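Local coordinates for WbbZ protein (PDB 6X1L) that is of unknown function but belongs to the polysaccharide pyruvyl transferase family, and so probably transfers pyruvyl groups to surface-polysaccharide sugars, at residues 22-35 against 62-76. Sequence-based numbering, arbitrary orientation.
Sequences HRFVYKANPGNAGD and YSSETDILIFGGGGN
Arg23 to Lys27 pair in parallel with Asp67 to Phe71 through an unbroken ladder of backbone hydrogen bonds, in which Arg23, Val25 and Lys27 each give their N and take a bond on their O. The Ile70 N to Val25 O bond is 2.7 Å long, and Gly72 N closes the ladder on Lys27 O at 2.8 Å. A salt bridge joins neighbouring strands at the start: Arg23 NE lies 2.9 Å from Asp67 OD1, guanidinium and carboxylate side by side with planes 14° apart, although the NE hydrogen bond is bent and weak. A second, weak bond runs from Arg23 NH2 to Asp67 OD2, which also accepts from Ser63 N, met from above the carboxylate plane, and this ties the preceding turn to the strand.

Apolar contacts lie on both faces. Ile70 CD1 sits over the Phe24 ring, 4.1 Å from its centroid, a CH-pi contact, while CG2, the other branch, meets Tyr26 CD1 at 3.8 Å. On the opposite face Val25, with CG1 anti to the backbone N (chi1 -179°), lays that methyl over the Tyr62 ring. Beyond the strands, Asn29 CB packs 3.1 Å from Gly73 O, against the glycine run 72-75, and one water bridges Tyr26 OH and Gly73 N.

The pair lies inside a six-stranded parallel sheet, consistent with the Rossmann-like domains of the GT-B clan. Strand 53-55 flanks 23-27 and strand 98-104 flanks 67-71; helix 84-92 packs on Lys27, Leu69 and Phe71, and Lys27 NZ reaches Asp198 and Asp201, while Asn32, at the N-cap, forms a weakly bonded capping box with Asp35 at the start of helix 33-48.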
# COMPACT_ATOMS: atom_id res chain seq x y z
N HIS A 22 -22.11 26.47 -6.41
CA HIS A 22 -20.71 26.77 -6.17
C HIS A 22 -19.85 25.63 -6.71
O HIS A 22 -20.32 24.50 -6.89
CB HIS A 22 -20.42 26.97 -4.68
CG HIS A 22 -21.38 27.90 -3.99
ND1 HIS A 22 -22.58 27.48 -3.46
CD2 HIS A 22 -21.31 29.23 -3.74
CE1 HIS A 22 -23.21 28.50 -2.92
NE2 HIS A 22 -22.46 29.58 -3.07
N ARG A 23 -18.59 25.94 -6.97
CA ARG A 23 -17.66 24.90 -7.38
C ARG A 23 -16.92 24.35 -6.16
O ARG A 23 -16.68 25.06 -5.18
CB ARG A 23 -16.66 25.42 -8.42
CG ARG A 23 -15.44 26.08 -7.84
CD ARG A 23 -14.43 26.43 -8.91
NE ARG A 23 -13.31 27.18 -8.35
CZ ARG A 23 -12.28 27.61 -9.06
NH1 ARG A 23 -12.21 27.37 -10.36
NH2 ARG A 23 -11.30 28.29 -8.47
N PHE A 24 -16.59 23.06 -6.23
CA PHE A 24 -16.01 22.36 -5.09
C PHE A 24 -14.49 22.44 -5.14
O PHE A 24 -13.87 22.13 -6.16
CB PHE A 24 -16.45 20.89 -5.08
CG PHE A 24 -17.90 20.69 -4.76
CD1 PHE A 24 -18.72 21.76 -4.43
CD2 PHE A 24 -18.45 19.41 -4.78
CE1 PHE A 24 -20.05 21.56 -4.13
CE2 PHE A 24 -19.78 19.21 -4.49
CZ PHE A 24 -20.59 20.28 -4.16
N VAL A 25 -13.89 22.86 -4.03
CA VAL A 25 -12.45 22.78 -3.81
C VAL A 25 -12.25 21.74 -2.72
O VAL A 25 -12.66 21.95 -1.57
CB VAL A 25 -11.85 24.13 -3.41
CG1 VAL A 25 -10.34 24.01 -3.23
CG2 VAL A 25 -12.19 25.20 -4.45
N TYR A 26 -11.62 20.62 -3.06
CA TYR A 26 -11.60 19.45 -2.20
C TYR A 26 -10.22 19.25 -1.58
O TYR A 26 -9.21 19.26 -2.30
CB TYR A 26 -12.03 18.19 -2.96
CG TYR A 26 -11.88 16.91 -2.17
CD1 TYR A 26 -12.71 16.65 -1.09
CD2 TYR A 26 -10.92 15.96 -2.51
CE1 TYR A 26 -12.59 15.48 -0.36
CE2 TYR A 26 -10.79 14.79 -1.78
CZ TYR A 26 -11.63 14.55 -0.71
OH TYR A 26 -11.51 13.39 0.01
N LYS A 27 -10.19 19.07 -0.26
CA LYS A 27 -8.98 18.71 0.47
C LYS A 27 -9.24 17.38 1.16
O LYS A 27 -10.06 17.30 2.08
CB LYS A 27 -8.59 19.78 1.49
CG LYS A 27 -7.31 19.44 2.24
CD LYS A 27 -6.13 19.35 1.27
CE LYS A 27 -4.88 18.75 1.93
NZ LYS A 27 -5.03 17.29 2.19
N ALA A 28 -8.54 16.33 0.72
CA ALA A 28 -8.64 15.04 1.37
C ALA A 28 -8.03 15.10 2.76
O ALA A 28 -7.01 15.75 2.99
CB ALA A 28 -7.93 13.97 0.53
N ASN A 29 -8.67 14.41 3.70
CA ASN A 29 -8.14 14.32 5.05
C ASN A 29 -6.83 13.53 5.04
O ASN A 29 -6.79 12.43 4.49
CB ASN A 29 -9.15 13.64 5.96
CG ASN A 29 -8.75 13.66 7.42
OD1 ASN A 29 -8.33 14.70 7.94
ND2 ASN A 29 -8.86 12.52 8.09
N PRO A 30 -5.75 14.07 5.60
CA PRO A 30 -4.53 13.28 5.75
C PRO A 30 -4.64 12.30 6.92
O PRO A 30 -5.45 12.47 7.83
CB PRO A 30 -3.45 14.33 6.04
CG PRO A 30 -4.07 15.65 5.69
CD PRO A 30 -5.53 15.48 5.93
N GLY A 31 -3.82 11.27 6.86
CA GLY A 31 -3.79 10.29 7.93
C GLY A 31 -3.31 8.95 7.41
O GLY A 31 -2.61 8.87 6.41
N ASN A 32 -3.70 7.89 8.13
CA ASN A 32 -3.24 6.55 7.82
C ASN A 32 -4.08 5.96 6.69
O ASN A 32 -4.87 6.66 6.04
CB ASN A 32 -3.24 5.68 9.08
CG ASN A 32 -4.62 5.54 9.71
OD1 ASN A 32 -5.64 5.43 9.02
ND2 ASN A 32 -4.65 5.51 11.03
N ALA A 33 -3.91 4.67 6.43
CA ALA A 33 -4.60 4.02 5.31
C ALA A 33 -6.10 3.96 5.52
O ALA A 33 -6.84 3.83 4.53
CB ALA A 33 -4.03 2.62 5.09
N GLY A 34 -6.57 4.03 6.76
CA GLY A 34 -7.99 4.23 6.99
C GLY A 34 -8.50 5.50 6.33
O GLY A 34 -9.57 5.51 5.72
N ASP A 35 -7.72 6.58 6.43
CA ASP A 35 -8.09 7.82 5.77
C ASP A 35 -8.00 7.73 4.26
O ASP A 35 -8.68 8.49 3.56
CB ASP A 35 -7.21 8.95 6.30
CG ASP A 35 -7.56 9.31 7.73
OD1 ASP A 35 -8.70 9.78 7.96
OD2 ASP A 35 -6.72 9.10 8.63
N TYR A 62 -8.75 31.55 -4.33
CA TYR A 62 -10.12 31.09 -4.48
C TYR A 62 -11.09 32.23 -4.19
O TYR A 62 -10.74 33.23 -3.56
CB TYR A 62 -10.41 29.90 -3.56
CG TYR A 62 -9.50 28.71 -3.80
CD1 TYR A 62 -9.64 27.93 -4.94
CD2 TYR A 62 -8.50 28.39 -2.90
CE1 TYR A 62 -8.80 26.84 -5.17
CE2 TYR A 62 -7.66 27.30 -3.12
CZ TYR A 62 -7.82 26.54 -4.25
OH TYR A 62 -6.99 25.46 -4.47
N SER A 63 -12.33 32.05 -4.65
CA SER A 63 -13.35 33.08 -4.54
C SER A 63 -14.07 32.95 -3.20
O SER A 63 -14.63 31.89 -2.89
CB SER A 63 -14.34 32.98 -5.69
OG SER A 63 -15.43 33.86 -5.50
N SER A 64 -14.05 34.02 -2.41
CA SER A 64 -14.76 34.06 -1.14
C SER A 64 -16.27 34.12 -1.30
O SER A 64 -16.98 34.22 -0.29
CB SER A 64 -14.28 35.26 -0.32
OG SER A 64 -15.01 35.38 0.89
N GLU A 65 -16.79 34.07 -2.52
CA GLU A 65 -18.22 34.13 -2.77
C GLU A 65 -18.77 32.93 -3.52
O GLU A 65 -19.92 32.56 -3.29
CB GLU A 65 -18.56 35.40 -3.57
CG GLU A 65 -20.05 35.64 -3.76
CD GLU A 65 -20.33 36.84 -4.64
OE1 GLU A 65 -21.45 37.40 -4.55
OE2 GLU A 65 -19.44 37.23 -5.43
N THR A 66 -17.98 32.29 -4.38
CA THR A 66 -18.48 31.21 -5.22
C THR A 66 -17.73 29.89 -5.07
O THR A 66 -18.09 28.91 -5.73
CB THR A 66 -18.46 31.63 -6.70
OG1 THR A 66 -17.13 32.05 -7.06
CG2 THR A 66 -19.44 32.77 -6.94
N ASP A 67 -16.70 29.83 -4.22
CA ASP A 67 -15.97 28.59 -3.98
C ASP A 67 -16.31 28.04 -2.60
O ASP A 67 -16.34 28.79 -1.62
CB ASP A 67 -14.46 28.81 -4.09
CG ASP A 67 -14.00 28.97 -5.52
OD1 ASP A 67 -14.80 28.69 -6.44
OD2 ASP A 67 -12.85 29.39 -5.74
N ILE A 68 -16.56 26.74 -2.54
CA ILE A 68 -16.83 26.03 -1.30
C ILE A 68 -15.70 25.04 -1.06
O ILE A 68 -15.35 24.26 -1.97
CB ILE A 68 -18.19 25.31 -1.34
CG1 ILE A 68 -19.33 26.33 -1.25
CG2 ILE A 68 -18.28 24.27 -0.24
CD1 ILE A 68 -20.70 25.71 -1.25
N LEU A 69 -15.12 25.06 0.13
CA LEU A 69 -14.11 24.08 0.51
C LEU A 69 -14.80 22.82 1.00
O LEU A 69 -15.59 22.86 1.96
CB LEU A 69 -13.17 24.63 1.58
CG LEU A 69 -12.20 23.60 2.17
CD1 LEU A 69 -11.11 23.23 1.16
CD2 LEU A 69 -11.58 24.11 3.47
N ILE A 70 -14.53 21.70 0.34
CA ILE A 70 -14.99 20.39 0.79
C ILE A 70 -13.84 19.79 1.59
O ILE A 70 -12.81 19.41 1.03
CB ILE A 70 -15.39 19.49 -0.38
CG1 ILE A 70 -16.37 20.22 -1.31
CG2 ILE A 70 -15.99 18.19 0.12
CD1 ILE A 70 -17.72 20.54 -0.68
N PHE A 71 -14.01 19.73 2.91
CA PHE A 71 -12.99 19.14 3.77
C PHE A 71 -13.31 17.66 3.97
O PHE A 71 -14.38 17.33 4.49
CB PHE A 71 -12.89 19.87 5.10
CG PHE A 71 -11.74 19.42 5.95
CD1 PHE A 71 -10.44 19.66 5.56
CD2 PHE A 71 -11.97 18.73 7.13
CE1 PHE A 71 -9.38 19.24 6.33
CE2 PHE A 71 -10.91 18.31 7.91
CZ PHE A 71 -9.61 18.56 7.51
N GLY A 72 -12.38 16.79 3.57
CA GLY A 72 -12.66 15.37 3.57
C GLY A 72 -13.00 14.85 4.95
O GLY A 72 -12.56 15.38 5.97
N GLY A 73 -13.79 13.78 4.97
CA GLY A 73 -14.22 13.20 6.23
C GLY A 73 -13.08 12.56 7.00
O GLY A 73 -11.98 12.37 6.49
N GLY A 74 -13.36 12.24 8.25
CA GLY A 74 -12.39 11.58 9.09
C GLY A 74 -12.61 11.94 10.54
O GLY A 74 -13.64 12.50 10.92
N GLY A 75 -11.60 11.62 11.35
CA GLY A 75 -11.65 11.88 12.77
C GLY A 75 -10.45 12.65 13.26
O GLY A 75 -9.93 12.38 14.35
N ASN A 76 -9.99 13.62 12.47
CA ASN A 76 -8.82 14.39 12.86
C ASN A 76 -9.18 15.54 13.80
O ASN A 76 -8.34 15.98 14.59
CB ASN A 76 -8.10 14.93 11.62
CG ASN A 76 -6.72 15.46 11.93
OD1 ASN A 76 -6.56 16.64 12.24
ND2 ASN A 76 -5.72 14.59 11.85
O HOH W 1 -13.52 12.75 1.90